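EGF family domain-containing protein (Toxoplasma gondii, PDB 4Z80) binds a peptide of the rhoptry neck protein RON2L1 and, as an AMA-family surface protein, probably takes part in the moving junction during host-cell invasion. Local coordinates at residues S277-F282 with R290-H295; Y98-A103 with M329-S334; H160-V165 with N184-S189; S180-F185 with C255-R260; Y206-F211 with V239-K244. All blocks are in the same frame, centred on the assembly; numbering follows the deposited sequence.

Contact 1: S277-F282 with R290-H295; sequences SLPAMF and RLLGYH
The hairpin of strands 280-283 and 289-291 carries this contact, and three backbone hydrogen bonds join residues 277-282 to 290-295. Met281 and Arg290 exchange two of them, N to O each way, at 2.8 Å for Met281 N to Arg290 O. The third, from Leu292 N to Pro279 O (2.8 Å, 169° at the hydrogen), lies beyond the paired strands and uses the proline through its carbonyl.

From CB outward, Leu292 first meets Pro279 O at 3.6 Å and, a little farther off, the pyrrolidine CG. With its CG anti to the carbonyl carbon (chi1 -56°), the chain leans toward Met281, so that CG has Pro279 O and Met281 CG as neighbours. Both methyls then end beside Met281 CG, Leu292 CD2 at 3.9 Å, and Tyr331 of strand 329-332 touches both side chains.

Ala280 and Leu291 lie on one face of the sheet, toward helix 252-262, and Met281 and Arg290 on the opposite one. Beyond the ladder the His295 ring presents its CE1 edge-on to Ser277 O at 3.1 Å, in the ring plane.

The chemistry is thus divided: backbone polar groups pair with one another, while the side-chain contacts between the segments are largely apolar.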
# COMPACT_ATOMS: atom_id res chain seq x y z
N SER A 277 -9.71 -3.01 -2.30
CA SER A 277 -8.40 -3.61 -2.06
C SER A 277 -7.28 -2.59 -2.21
O SER A 277 -6.27 -2.84 -2.86
CB SER A 277 -8.19 -4.80 -2.99
OG SER A 277 -9.22 -5.75 -2.77
N LEU A 278 -7.47 -1.44 -1.58
CA LEU A 278 -6.55 -0.33 -1.75
C LEU A 278 -5.19 -0.63 -1.14
O LEU A 278 -5.12 -1.18 -0.04
CB LEU A 278 -7.12 0.95 -1.13
CG LEU A 278 -8.41 1.48 -1.76
CD1 LEU A 278 -8.85 2.74 -1.04
CD2 LEU A 278 -8.25 1.75 -3.24
N PRO A 279 -4.11 -0.23 -1.82
CA PRO A 279 -2.80 -0.31 -1.19
C PRO A 279 -2.65 0.77 -0.12
O PRO A 279 -3.49 1.67 -0.01
CB PRO A 279 -1.84 -0.11 -2.36
CG PRO A 279 -2.56 0.79 -3.28
CD PRO A 279 -4.04 0.44 -3.13
N ALA A 280 -1.58 0.68 0.66
CA ALA A 280 -1.37 1.61 1.76
C ALA A 280 0.11 1.86 2.00
O ALA A 280 0.96 1.05 1.62
CB ALA A 280 -2.03 1.09 3.04
N MET A 281 0.39 2.99 2.63
CA MET A 281 1.72 3.32 3.13
C MET A 281 1.75 3.22 4.65
O MET A 281 0.91 3.81 5.32
CB MET A 281 2.10 4.74 2.72
CG MET A 281 2.21 4.97 1.22
SD MET A 281 3.44 3.92 0.41
CE MET A 281 4.90 4.34 1.35
N PHE A 282 2.70 2.45 5.18
CA PHE A 282 2.93 2.40 6.61
C PHE A 282 4.24 3.09 6.95
O PHE A 282 5.24 2.90 6.26
CB PHE A 282 2.95 0.95 7.09
CG PHE A 282 3.05 0.81 8.58
CD1 PHE A 282 1.97 1.13 9.39
CD2 PHE A 282 4.20 0.33 9.18
CE1 PHE A 282 2.04 1.00 10.76
CE2 PHE A 282 4.29 0.19 10.56
CZ PHE A 282 3.20 0.53 11.35
N ARG A 290 -1.66 4.91 6.07
CA ARG A 290 -2.39 5.79 5.15
C ARG A 290 -2.82 5.00 3.91
O ARG A 290 -1.98 4.46 3.20
CB ARG A 290 -1.52 6.98 4.73
CG ARG A 290 -2.29 8.11 4.11
CD ARG A 290 -2.84 9.05 5.19
NE ARG A 290 -3.68 10.10 4.61
CZ ARG A 290 -3.21 11.13 3.92
NH1 ARG A 290 -1.91 11.25 3.70
NH2 ARG A 290 -4.04 12.04 3.43
N LEU A 291 -4.12 4.92 3.68
CA LEU A 291 -4.66 4.27 2.50
C LEU A 291 -4.38 5.12 1.27
O LEU A 291 -4.46 6.35 1.34
CB LEU A 291 -6.16 4.04 2.64
CG LEU A 291 -6.60 3.18 3.83
CD1 LEU A 291 -8.11 3.13 3.87
CD2 LEU A 291 -6.01 1.79 3.79
N LEU A 292 -4.02 4.46 0.16
CA LEU A 292 -3.84 5.13 -1.12
C LEU A 292 -5.08 4.91 -1.97
O LEU A 292 -5.68 3.83 -1.96
CB LEU A 292 -2.61 4.61 -1.85
CG LEU A 292 -1.28 4.70 -1.10
CD1 LEU A 292 -0.16 4.07 -1.93
CD2 LEU A 292 -0.94 6.14 -0.76
N GLY A 293 -5.47 5.93 -2.73
CA GLY A 293 -6.68 5.85 -3.53
C GLY A 293 -6.49 5.21 -4.89
O GLY A 293 -7.46 4.86 -5.56
N TYR A 294 -5.24 5.04 -5.29
CA TYR A 294 -4.89 4.55 -6.61
C TYR A 294 -4.00 3.31 -6.53
O TYR A 294 -3.10 3.23 -5.69
CB TYR A 294 -4.15 5.63 -7.41
CG TYR A 294 -4.94 6.86 -7.78
CD1 TYR A 294 -6.27 6.78 -8.18
CD2 TYR A 294 -4.34 8.11 -7.75
CE1 TYR A 294 -6.98 7.93 -8.55
CE2 TYR A 294 -5.03 9.26 -8.12
CZ TYR A 294 -6.35 9.16 -8.52
OH TYR A 294 -7.05 10.30 -8.89
N HIS A 295 -4.26 2.36 -7.43
CA HIS A 295 -3.47 1.14 -7.56
C HIS A 295 -2.23 1.34 -8.43
O HIS A 295 -1.26 0.58 -8.31
CB HIS A 295 -4.30 0.01 -8.15
CG HIS A 295 -5.46 -0.39 -7.29
ND1 HIS A 295 -5.32 -1.20 -6.19
CD2 HIS A 295 -6.77 -0.09 -7.38
CE1 HIS A 295 -6.51 -1.38 -5.64
NE2 HIS A 295 -7.41 -0.72 -6.34

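Contact 2: Y98-A103 with M329-S334; sequences YGKVIA and MVYVTS
One backbone hydrogen bond links residues 98-103 to 329-334: Gly99 N donates to Met329 O at 2.8 Å, with 160° at the hydrogen. The donor stands above the carbonyl plane rather than in it. Gly99 has a positive phi (93°), a backbone in which a CB would collide with the preceding carbonyl oxygen, and here the chain turns away from its partner.

The cation-pi and CH-pi interactions are made by Lys100 on Tyr331. CG anti to the backbone N and an extended chain lay the methylenes obliquely across the tyrosine, and Lys100 CE makes the CH-pi contact over one ring face, 3.9 Å from the Tyr331 centroid and offset toward the rim. Lys100 NZ continues over that face at 4.3 Å from the centroid, the cation-pi contact. The ammonium is also held by Gln297 OE1 and Tyr57 O, which would fix the tip above the ring. Lys100 O, by contrast, is buried with no polar partner.

Apolar contacts make up the rest. Tyr98 and Val330 lie side by side, Tyr98 CD1 being 3.6 Å from Val330 CG2, while Ile102 CD1 approaches Tyr331 CE2 at 3.9 Å. Val101 CG2 rests on Met329 CB.

Tyr98 and Val330 form a non-hydrogen-bonded antiparallel pair. The arrangement is that of an outer strand, 97-98, bridged to strand 329-332 of a four-stranded antiparallel sheet, three of whose strands belong to the AMA1-related, PAN-type part of the chain.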
# COMPACT_ATOMS: atom_id res chain seq x y z
N TYR A 98 9.71 -2.59 1.62
CA TYR A 98 10.32 -1.57 2.46
C TYR A 98 11.07 -0.52 1.65
O TYR A 98 11.89 -0.84 0.78
CB TYR A 98 11.24 -2.24 3.49
CG TYR A 98 10.47 -3.13 4.44
CD1 TYR A 98 9.77 -2.59 5.51
CD2 TYR A 98 10.43 -4.51 4.26
CE1 TYR A 98 9.05 -3.39 6.37
CE2 TYR A 98 9.71 -5.31 5.13
CZ TYR A 98 9.02 -4.75 6.17
OH TYR A 98 8.30 -5.55 7.03
N GLY A 99 10.77 0.73 1.94
CA GLY A 99 11.40 1.86 1.30
C GLY A 99 10.64 2.37 0.09
O GLY A 99 10.90 3.47 -0.39
N LYS A 100 9.69 1.58 -0.41
CA LYS A 100 8.99 1.92 -1.65
C LYS A 100 7.97 3.04 -1.46
O LYS A 100 7.01 2.90 -0.71
CB LYS A 100 8.29 0.67 -2.21
CG LYS A 100 7.40 0.91 -3.43
CD LYS A 100 6.90 -0.41 -4.00
CE LYS A 100 5.83 -0.24 -5.07
NZ LYS A 100 5.47 -1.55 -5.69
N VAL A 101 8.19 4.13 -2.19
CA VAL A 101 7.31 5.29 -2.19
C VAL A 101 6.90 5.60 -3.63
O VAL A 101 7.73 5.49 -4.54
CB VAL A 101 8.01 6.51 -1.56
CG1 VAL A 101 7.18 7.79 -1.71
CG2 VAL A 101 8.33 6.24 -0.09
N ILE A 102 5.65 5.99 -3.84
CA ILE A 102 5.21 6.44 -5.15
C ILE A 102 5.56 7.91 -5.31
O ILE A 102 4.92 8.78 -4.72
CB ILE A 102 3.70 6.23 -5.35
CG1 ILE A 102 3.32 4.77 -5.06
CG2 ILE A 102 3.31 6.62 -6.77
CD1 ILE A 102 4.16 3.72 -5.80
N ALA A 103 6.59 8.17 -6.11
CA ALA A 103 7.12 9.50 -6.33
C ALA A 103 6.46 10.17 -7.51
O ALA A 103 6.20 9.53 -8.53
CB ALA A 103 8.63 9.43 -6.56
N MET A 329 9.44 4.05 5.38
CA MET A 329 8.17 3.85 4.69
C MET A 329 8.05 2.44 4.15
O MET A 329 9.05 1.80 3.81
CB MET A 329 8.02 4.86 3.55
CG MET A 329 8.06 6.31 3.97
SD MET A 329 6.93 6.71 5.34
CE MET A 329 5.37 6.17 4.67
N VAL A 330 6.81 1.96 4.09
CA VAL A 330 6.51 0.63 3.60
C VAL A 330 5.30 0.69 2.69
O VAL A 330 4.25 1.19 3.08
CB VAL A 330 6.21 -0.36 4.76
CG1 VAL A 330 6.31 -1.78 4.28
CG2 VAL A 330 7.15 -0.14 5.94
N TYR A 331 5.45 0.16 1.47
CA TYR A 331 4.34 0.01 0.55
C TYR A 331 3.69 -1.35 0.80
O TYR A 331 4.33 -2.38 0.67
CB TYR A 331 4.83 0.14 -0.91
CG TYR A 331 3.71 0.17 -1.95
CD1 TYR A 331 3.21 -1.01 -2.49
CD2 TYR A 331 3.17 1.38 -2.37
CE1 TYR A 331 2.19 -0.98 -3.44
CE2 TYR A 331 2.15 1.41 -3.31
CZ TYR A 331 1.66 0.24 -3.84
OH TYR A 331 0.64 0.29 -4.77
N VAL A 332 2.42 -1.31 1.16
CA VAL A 332 1.69 -2.47 1.63
C VAL A 332 0.46 -2.70 0.77
O VAL A 332 -0.36 -1.80 0.64
CB VAL A 332 1.24 -2.25 3.10
CG1 VAL A 332 0.38 -3.38 3.60
CG2 VAL A 332 2.47 -2.06 3.99
N THR A 333 0.31 -3.88 0.18
CA THR A 333 -0.93 -4.16 -0.54
C THR A 333 -2.00 -4.70 0.41
O THR A 333 -1.72 -5.15 1.52
CB THR A 333 -0.71 -5.16 -1.69
OG1 THR A 333 -0.50 -6.48 -1.17
CG2 THR A 333 0.48 -4.75 -2.55
N SER A 334 -3.24 -4.63 -0.06
CA SER A 334 -4.38 -5.06 0.74
C SER A 334 -4.27 -6.54 1.07
O SER A 334 -4.77 -6.99 2.10
CB SER A 334 -5.67 -4.76 -0.03
OG SER A 334 -6.83 -4.90 0.78

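Contact 3: H160-V165 with N184-S189; sequences HCPYNV and NFVTES
Val186 projects one methyl branch into the angle formed by Cys161 and Pro162. Its CG2 stands anti to the backbone N, while CG1 takes the crowded place between N and the carbonyl carbon (chi1 57°). That rotation sets Val186 CG2 3.4 Å from Cys161 O and 3.7 Å from Cys161 SG. CG1 turns the other way and lies over one face of the neighbouring Phe185 ring.

The Pro162 ring, following a cis peptide bond, points at the opposing backbone. Its CD comes within 3.4 Å of Thr187 O, and CG lies 3.8 Å from Glu188 N. The chain opposite is itself irregular: its geometry fits a classic beta bulge, with Val186 and Thr187 set against the single residue Asn190, and Thr187 OG1 is hydrogen-bonded to Asn190 N. The bulge precedes strand 192-193, the antiparallel partner of strand 160-161, so the contact sits at the end of a small two-stranded ladder, tied down by the Cys161-Cys265 disulfide.

Farther along, Glu188 crosses Val165 obliquely. Its extended chain sets Glu188 CD 3.5 Å from Val165 CG1, so the methyl lies against the carboxylate, about as near OE1 as CD. Val165 opens helix 165-172, for which Asn164 serves as N-cap, its OD1 accepting from Val167 N. The 160-165 side also faces the bound RON2L1 peptide: Tyr163 OH is hydrogen-bonded to Ser18 of that chain, and Val165 packs on its Ile35.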
# COMPACT_ATOMS: atom_id res chain seq x y z
N HIS A 160 -19.90 7.68 9.61
CA HIS A 160 -19.24 6.47 10.08
C HIS A 160 -19.50 5.32 9.11
O HIS A 160 -20.37 5.41 8.25
CB HIS A 160 -19.72 6.10 11.49
CG HIS A 160 -21.18 5.78 11.55
ND1 HIS A 160 -22.16 6.76 11.52
CD2 HIS A 160 -21.84 4.60 11.64
CE1 HIS A 160 -23.35 6.19 11.58
NE2 HIS A 160 -23.18 4.88 11.65
N CYS A 161 -18.70 4.27 9.25
CA CYS A 161 -18.79 3.09 8.42
C CYS A 161 -18.86 1.84 9.30
O CYS A 161 -18.04 1.68 10.20
CB CYS A 161 -17.58 3.01 7.49
SG CYS A 161 -17.61 1.54 6.46
N PRO A 162 -19.85 0.96 9.06
CA PRO A 162 -20.93 1.03 8.07
C PRO A 162 -21.98 2.06 8.48
O PRO A 162 -22.42 2.03 9.63
CB PRO A 162 -21.51 -0.39 8.08
CG PRO A 162 -21.26 -0.87 9.46
CD PRO A 162 -19.93 -0.28 9.86
N TYR A 163 -22.37 2.95 7.57
CA TYR A 163 -23.27 4.03 7.96
C TYR A 163 -24.67 3.51 8.33
O TYR A 163 -25.32 4.06 9.22
CB TYR A 163 -23.40 5.09 6.85
CG TYR A 163 -24.45 6.13 7.19
CD1 TYR A 163 -24.17 7.16 8.08
CD2 TYR A 163 -25.73 6.05 6.66
CE1 TYR A 163 -25.14 8.10 8.42
CE2 TYR A 163 -26.70 6.98 6.98
CZ TYR A 163 -26.40 8.00 7.86
OH TYR A 163 -27.38 8.92 8.18
N ASN A 164 -25.13 2.48 7.63
CA ASN A 164 -26.40 1.84 7.99
C ASN A 164 -26.27 0.32 7.95
O ASN A 164 -25.25 -0.20 7.50
CB ASN A 164 -27.53 2.32 7.07
CG ASN A 164 -27.37 1.88 5.63
OD1 ASN A 164 -27.03 0.73 5.35
ND2 ASN A 164 -27.65 2.78 4.70
N VAL A 165 -27.28 -0.39 8.43
CA VAL A 165 -27.15 -1.83 8.59
C VAL A 165 -27.15 -2.55 7.24
O VAL A 165 -26.69 -3.69 7.16
CB VAL A 165 -28.26 -2.41 9.48
CG1 VAL A 165 -28.14 -1.86 10.89
CG2 VAL A 165 -29.62 -2.13 8.91
N ASN A 184 -13.37 -6.26 13.12
CA ASN A 184 -14.28 -6.00 14.22
C ASN A 184 -14.35 -4.52 14.60
O ASN A 184 -15.10 -4.14 15.50
CB ASN A 184 -13.89 -6.84 15.45
CG ASN A 184 -12.51 -6.52 15.99
OD1 ASN A 184 -11.85 -5.57 15.57
ND2 ASN A 184 -12.07 -7.33 16.94
N PHE A 185 -13.58 -3.69 13.91
CA PHE A 185 -13.52 -2.25 14.16
C PHE A 185 -14.34 -1.50 13.11
O PHE A 185 -14.32 -0.27 13.07
CB PHE A 185 -12.07 -1.77 14.12
CG PHE A 185 -11.37 -2.11 12.84
CD1 PHE A 185 -10.74 -3.33 12.69
CD2 PHE A 185 -11.39 -1.23 11.77
CE1 PHE A 185 -10.12 -3.67 11.50
CE2 PHE A 185 -10.77 -1.56 10.58
CZ PHE A 185 -10.13 -2.78 10.45
N VAL A 186 -15.05 -2.23 12.27
CA VAL A 186 -15.90 -1.61 11.27
C VAL A 186 -17.15 -2.48 11.06
O VAL A 186 -17.40 -3.03 9.99
CB VAL A 186 -15.09 -1.35 9.95
CG1 VAL A 186 -14.50 -2.64 9.40
CG2 VAL A 186 -15.92 -0.62 8.92
N THR A 187 -17.94 -2.61 12.13
CA THR A 187 -19.17 -3.39 12.10
C THR A 187 -20.35 -2.56 12.60
O THR A 187 -20.17 -1.43 13.05
CB THR A 187 -19.07 -4.64 12.99
OG1 THR A 187 -18.99 -4.24 14.36
CG2 THR A 187 -17.84 -5.46 12.63
N GLU A 188 -21.54 -3.14 12.50
CA GLU A 188 -22.76 -2.54 13.05
C GLU A 188 -22.58 -2.07 14.49
O GLU A 188 -22.95 -0.95 14.84
CB GLU A 188 -23.90 -3.54 13.02
CG GLU A 188 -24.81 -3.46 11.83
CD GLU A 188 -26.00 -4.39 11.97
OE1 GLU A 188 -26.72 -4.27 12.99
OE2 GLU A 188 -26.21 -5.24 11.09
N SER A 189 -22.03 -2.96 15.31
CA SER A 189 -21.94 -2.73 16.74
C SER A 189 -20.70 -1.94 17.14
O SER A 189 -20.63 -1.42 18.25
CB SER A 189 -21.96 -4.08 17.48
OG SER A 189 -20.90 -4.90 17.04

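Contact 4: S180-F185 with C255-R260; sequences STVCNF and CSILSR
Ile257 CG2 is the methyl shared by the two side chains that reach the helix from residues 180-185. Val182 CG1 meets it at 3.8 Å, the two side chains crossing near a right angle. Phe185 CE1 lies 3.9 Å from the same Ile257 CG2, which sits at the ring edge close to its plane. On the far side of the ring tip, Phe185 CE2 touches Leu258 CD1 at 3.8 Å. The Leu258 CB points away from the loop, but CG anti to the backbone N and a chi2 of 60° bring CD1 back to the phenylalanine. Val182 CG1 also rests 3.9 Å from Arg260 NH1, obliquely to the guanidinium.

Ile257 and Arg260 stand three residues apart on helix 252-262, so they share the helix face that the loop covers. The loop is shaped by a type I beta turn from Thr181 to Asn184, whose closing bond, Asn184 N to Thr181 O, is weak at 3.3 Å.

In the next shell, the Cys183-Cys261 disulfide staples the turn covalently to the helix, just beyond the touching side chains. The extended Arg260 gives NE to Glu177 O and makes a cation-pi contact with Trp30, which would hold its chain straight alongside Val182. Cys255, bonded to Cys289, fastens the helix to strand 289-291 of the neighbouring hairpin.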
# COMPACT_ATOMS: atom_id res chain seq x y z
N SER A 180 -15.90 -10.69 10.02
CA SER A 180 -16.37 -9.79 11.07
C SER A 180 -15.45 -9.75 12.29
O SER A 180 -15.47 -8.78 13.05
CB SER A 180 -17.78 -10.18 11.51
OG SER A 180 -17.80 -11.51 12.01
N THR A 181 -14.64 -10.79 12.48
CA THR A 181 -13.69 -10.81 13.58
C THR A 181 -12.44 -10.02 13.22
O THR A 181 -11.99 -9.17 13.98
CB THR A 181 -13.30 -12.24 13.97
OG1 THR A 181 -14.49 -12.95 14.35
CG2 THR A 181 -12.31 -12.24 15.13
N VAL A 182 -11.89 -10.29 12.04
CA VAL A 182 -10.74 -9.53 11.57
C VAL A 182 -11.11 -8.05 11.46
O VAL A 182 -10.32 -7.17 11.83
CB VAL A 182 -10.24 -10.07 10.22
CG1 VAL A 182 -9.19 -9.13 9.59
CG2 VAL A 182 -9.66 -11.46 10.39
N CYS A 183 -12.32 -7.78 10.97
CA CYS A 183 -12.79 -6.42 10.76
C CYS A 183 -13.71 -5.95 11.87
O CYS A 183 -14.72 -5.30 11.60
CB CYS A 183 -13.52 -6.32 9.42
SG CYS A 183 -12.56 -6.90 8.00
N ASN A 184 -13.37 -6.26 13.12
CA ASN A 184 -14.28 -6.00 14.22
C ASN A 184 -14.35 -4.52 14.60
O ASN A 184 -15.10 -4.14 15.50
CB ASN A 184 -13.89 -6.84 15.45
CG ASN A 184 -12.51 -6.52 15.99
OD1 ASN A 184 -11.85 -5.57 15.57
ND2 ASN A 184 -12.07 -7.33 16.94
N PHE A 185 -13.58 -3.69 13.91
CA PHE A 185 -13.52 -2.25 14.16
C PHE A 185 -14.34 -1.50 13.11
O PHE A 185 -14.32 -0.27 13.07
CB PHE A 185 -12.07 -1.77 14.12
CG PHE A 185 -11.37 -2.11 12.84
CD1 PHE A 185 -10.74 -3.33 12.69
CD2 PHE A 185 -11.39 -1.23 11.77
CE1 PHE A 185 -10.12 -3.67 11.50
CE2 PHE A 185 -10.77 -1.56 10.58
CZ PHE A 185 -10.13 -2.78 10.45
N CYS A 255 -1.72 -2.79 8.95
CA CYS A 255 -2.10 -1.71 8.04
C CYS A 255 -2.90 -2.28 6.86
O CYS A 255 -3.90 -1.69 6.44
CB CYS A 255 -0.85 -0.96 7.58
SG CYS A 255 -1.17 0.50 6.57
N SER A 256 -2.48 -3.42 6.33
CA SER A 256 -3.22 -4.06 5.23
C SER A 256 -4.65 -4.44 5.66
O SER A 256 -5.58 -4.39 4.85
CB SER A 256 -2.48 -5.30 4.69
OG SER A 256 -2.62 -6.44 5.53
N ILE A 257 -4.83 -4.80 6.93
CA ILE A 257 -6.15 -5.16 7.43
C ILE A 257 -7.08 -3.95 7.38
O ILE A 257 -8.26 -4.08 7.06
CB ILE A 257 -6.09 -5.72 8.88
CG1 ILE A 257 -5.44 -7.11 8.87
CG2 ILE A 257 -7.49 -5.77 9.52
CD1 ILE A 257 -5.20 -7.70 10.27
N LEU A 258 -6.56 -2.77 7.70
CA LEU A 258 -7.37 -1.56 7.59
C LEU A 258 -7.91 -1.42 6.17
O LEU A 258 -9.08 -1.11 5.98
CB LEU A 258 -6.57 -0.31 7.99
CG LEU A 258 -7.35 1.01 7.92
CD1 LEU A 258 -8.57 0.99 8.85
CD2 LEU A 258 -6.44 2.19 8.25
N SER A 259 -7.08 -1.69 5.16
CA SER A 259 -7.55 -1.66 3.78
C SER A 259 -8.58 -2.74 3.48
O SER A 259 -9.63 -2.46 2.90
CB SER A 259 -6.38 -1.80 2.81
OG SER A 259 -6.89 -2.15 1.52
N ARG A 260 -8.26 -3.97 3.85
CA ARG A 260 -9.14 -5.11 3.60
C ARG A 260 -10.56 -4.82 4.06
O ARG A 260 -11.54 -5.12 3.37
CB ARG A 260 -8.60 -6.34 4.34
CG ARG A 260 -9.51 -7.55 4.24
CD ARG A 260 -8.96 -8.71 5.02
NE ARG A 260 -9.89 -9.83 4.99
CZ ARG A 260 -9.69 -10.99 5.61
NH1 ARG A 260 -8.59 -11.18 6.32
NH2 ARG A 260 -10.59 -11.95 5.51

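Contact 5: Y206-F211 with V239-K244; sequences YTEYAF and VTKGMK
Water 1 is gripped three times: it donates to Glu208 OE2 at 2.7 Å and to Tyr209 O at 2.8 Å, and accepts from Lys241 N at 2.8 Å. One solvent molecule therefore joins a carboxylate, a carbonyl and a backbone N-H across the two segments. Glu208 OE2 has a second partner in His238 NE2, which would help fix the carboxylate rotation and probably favours its ionised form. The other oxygen, Glu208 OE1, forms a salt bridge with Lys241 NZ at 3.2 Å. The ammonium arrives well above the carboxylate plane, 67° out of it, because the lysine chain, bent at chi2 and chi4, folds across the glutamate with CG against its CD.

The touching parts, 208-211 and 239-244, run 74° apart end to end and build no beta ladder with each other. Strand 207-208 pairs instead with strand 195-196 as a two-stranded antiparallel sheet, and residues 240-244 are a loop crossing beside it, between strand 238-239 and helix 252-262. At the crossing, water 2 bridges Ala210 O and Lys244 N, donating to the first and accepting from the second, and Met243 CA directs its C-H at the same Ala210 O.

Tyr209 offers a ring face to Lys244 in a CH-pi contact, Lys244 CB standing 3.6 Å from the Tyr209 centroid and 8° off the normal. The extended lysine chain then runs over the ring obliquely toward CE2, and its NZ forms a salt bridge with Asp196. Gly242 O lies at the ring edge, in plane, 3.5 Å from Tyr209 CD1, while Tyr209 OH is hydrogen-bonded to Gln199.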
# COMPACT_ATOMS: atom_id res chain seq x y z
N TYR A 206 -19.95 17.25 16.78
CA TYR A 206 -19.18 16.03 16.59
C TYR A 206 -17.70 16.31 16.72
O TYR A 206 -17.28 17.47 16.68
CB TYR A 206 -19.47 15.41 15.22
CG TYR A 206 -19.20 16.35 14.07
CD1 TYR A 206 -17.93 16.45 13.51
CD2 TYR A 206 -20.20 17.15 13.56
CE1 TYR A 206 -17.67 17.31 12.47
CE2 TYR A 206 -19.96 18.02 12.51
CZ TYR A 206 -18.69 18.10 11.97
OH TYR A 206 -18.45 18.96 10.93
N THR A 207 -16.91 15.25 16.87
CA THR A 207 -15.47 15.35 16.80
C THR A 207 -15.01 14.67 15.51
O THR A 207 -15.45 13.57 15.19
CB THR A 207 -14.78 14.72 18.02
OG1 THR A 207 -15.22 15.37 19.22
CG2 THR A 207 -13.26 14.87 17.92
N GLU A 208 -14.12 15.34 14.78
CA GLU A 208 -13.64 14.84 13.49
C GLU A 208 -12.46 13.90 13.66
O GLU A 208 -11.48 14.22 14.32
CB GLU A 208 -13.24 16.01 12.59
CG GLU A 208 -12.79 15.60 11.19
CD GLU A 208 -12.19 16.75 10.40
OE1 GLU A 208 -12.36 17.92 10.81
OE2 GLU A 208 -11.55 16.47 9.36
N TYR A 209 -12.56 12.72 13.03
CA TYR A 209 -11.46 11.77 12.96
C TYR A 209 -11.20 11.46 11.49
O TYR A 209 -11.21 12.36 10.66
CB TYR A 209 -11.78 10.51 13.78
CG TYR A 209 -11.90 10.78 15.26
CD1 TYR A 209 -10.77 11.08 16.02
CD2 TYR A 209 -13.12 10.74 15.91
CE1 TYR A 209 -10.86 11.33 17.38
CE2 TYR A 209 -13.23 10.98 17.27
CZ TYR A 209 -12.09 11.27 17.99
OH TYR A 209 -12.18 11.52 19.34
N ALA A 210 -10.99 10.19 11.17
CA ALA A 210 -10.69 9.76 9.80
C ALA A 210 -10.76 8.24 9.75
O ALA A 210 -10.56 7.59 10.77
CB ALA A 210 -9.33 10.24 9.38
N PHE A 211 -11.02 7.68 8.57
CA PHE A 211 -10.97 6.22 8.43
C PHE A 211 -9.53 5.69 8.39
O PHE A 211 -9.32 4.49 8.57
CB PHE A 211 -11.70 5.76 7.17
CG PHE A 211 -13.21 5.95 7.20
CD1 PHE A 211 -13.89 6.24 8.38
CD2 PHE A 211 -13.94 5.82 6.04
CE1 PHE A 211 -15.27 6.39 8.37
CE2 PHE A 211 -15.31 5.97 6.03
CZ PHE A 211 -15.98 6.26 7.20
N VAL A 239 -7.51 20.40 6.27
CA VAL A 239 -6.47 19.62 6.95
C VAL A 239 -7.12 18.45 7.67
O VAL A 239 -8.02 18.62 8.49
CB VAL A 239 -5.67 20.46 7.96
CG1 VAL A 239 -4.58 19.61 8.61
CG2 VAL A 239 -5.04 21.65 7.26
N THR A 240 -6.66 17.24 7.35
CA THR A 240 -7.27 16.04 7.90
C THR A 240 -6.95 15.85 9.38
O THR A 240 -5.95 16.36 9.91
CB THR A 240 -6.81 14.78 7.16
OG1 THR A 240 -5.40 14.60 7.36
CG2 THR A 240 -7.11 14.87 5.67
N LYS A 241 -7.83 15.11 10.04
CA LYS A 241 -7.59 14.63 11.40
C LYS A 241 -7.15 13.18 11.35
O LYS A 241 -7.11 12.57 10.28
CB LYS A 241 -8.86 14.77 12.24
CG LYS A 241 -9.36 16.19 12.38
CD LYS A 241 -8.45 17.03 13.26
CE LYS A 241 -9.13 18.34 13.62
NZ LYS A 241 -9.79 18.97 12.44
N GLY A 242 -6.82 12.62 12.51
CA GLY A 242 -6.38 11.24 12.59
C GLY A 242 -7.49 10.28 12.95
O GLY A 242 -8.58 10.70 13.36
N MET A 243 -7.23 8.98 12.81
CA MET A 243 -8.16 7.96 13.28
C MET A 243 -8.42 8.13 14.77
O MET A 243 -7.54 8.54 15.52
CB MET A 243 -7.61 6.55 13.05
CG MET A 243 -7.31 6.21 11.60
SD MET A 243 -6.50 4.60 11.47
CE MET A 243 -7.87 3.51 11.82
N LYS A 244 -9.63 7.78 15.19
CA LYS A 244 -9.96 7.80 16.60
C LYS A 244 -9.08 6.80 17.36
O LYS A 244 -8.62 7.10 18.46
CB LYS A 244 -11.44 7.47 16.81
CG LYS A 244 -11.89 7.55 18.26
CD LYS A 244 -13.39 7.34 18.35
CE LYS A 244 -13.88 7.30 19.78
NZ LYS A 244 -15.34 7.01 19.82
O HOH W 1 -10.23 14.21 8.80
O HOH W 2 -11.62 6.79 13.11

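From the N terminus, contact 2 opens first, at 98-103, and closes last, at 329-334, so its loop encloses the other four. Contact 3 opens at 160-165 and closes at 184-189; contact 4 opens on the stretch where contact 3 closes, so the two loops overlap, sharing Asn184 and Phe185, and it closes on helix 252-262. Contact 5 nests inside the loop of contact 4, and contact 1 follows as a short hairpin. Strands 280-283 and 329-332 are neighbours, which puts contacts 1 and 2 in one sheet. Ser259 OG of contact 4 is hydrogen-bonded to Leu278 O and to Ser334 OG, joining the helix to both, while Phe211 of contact 5 packs on Cys161 of contact 3.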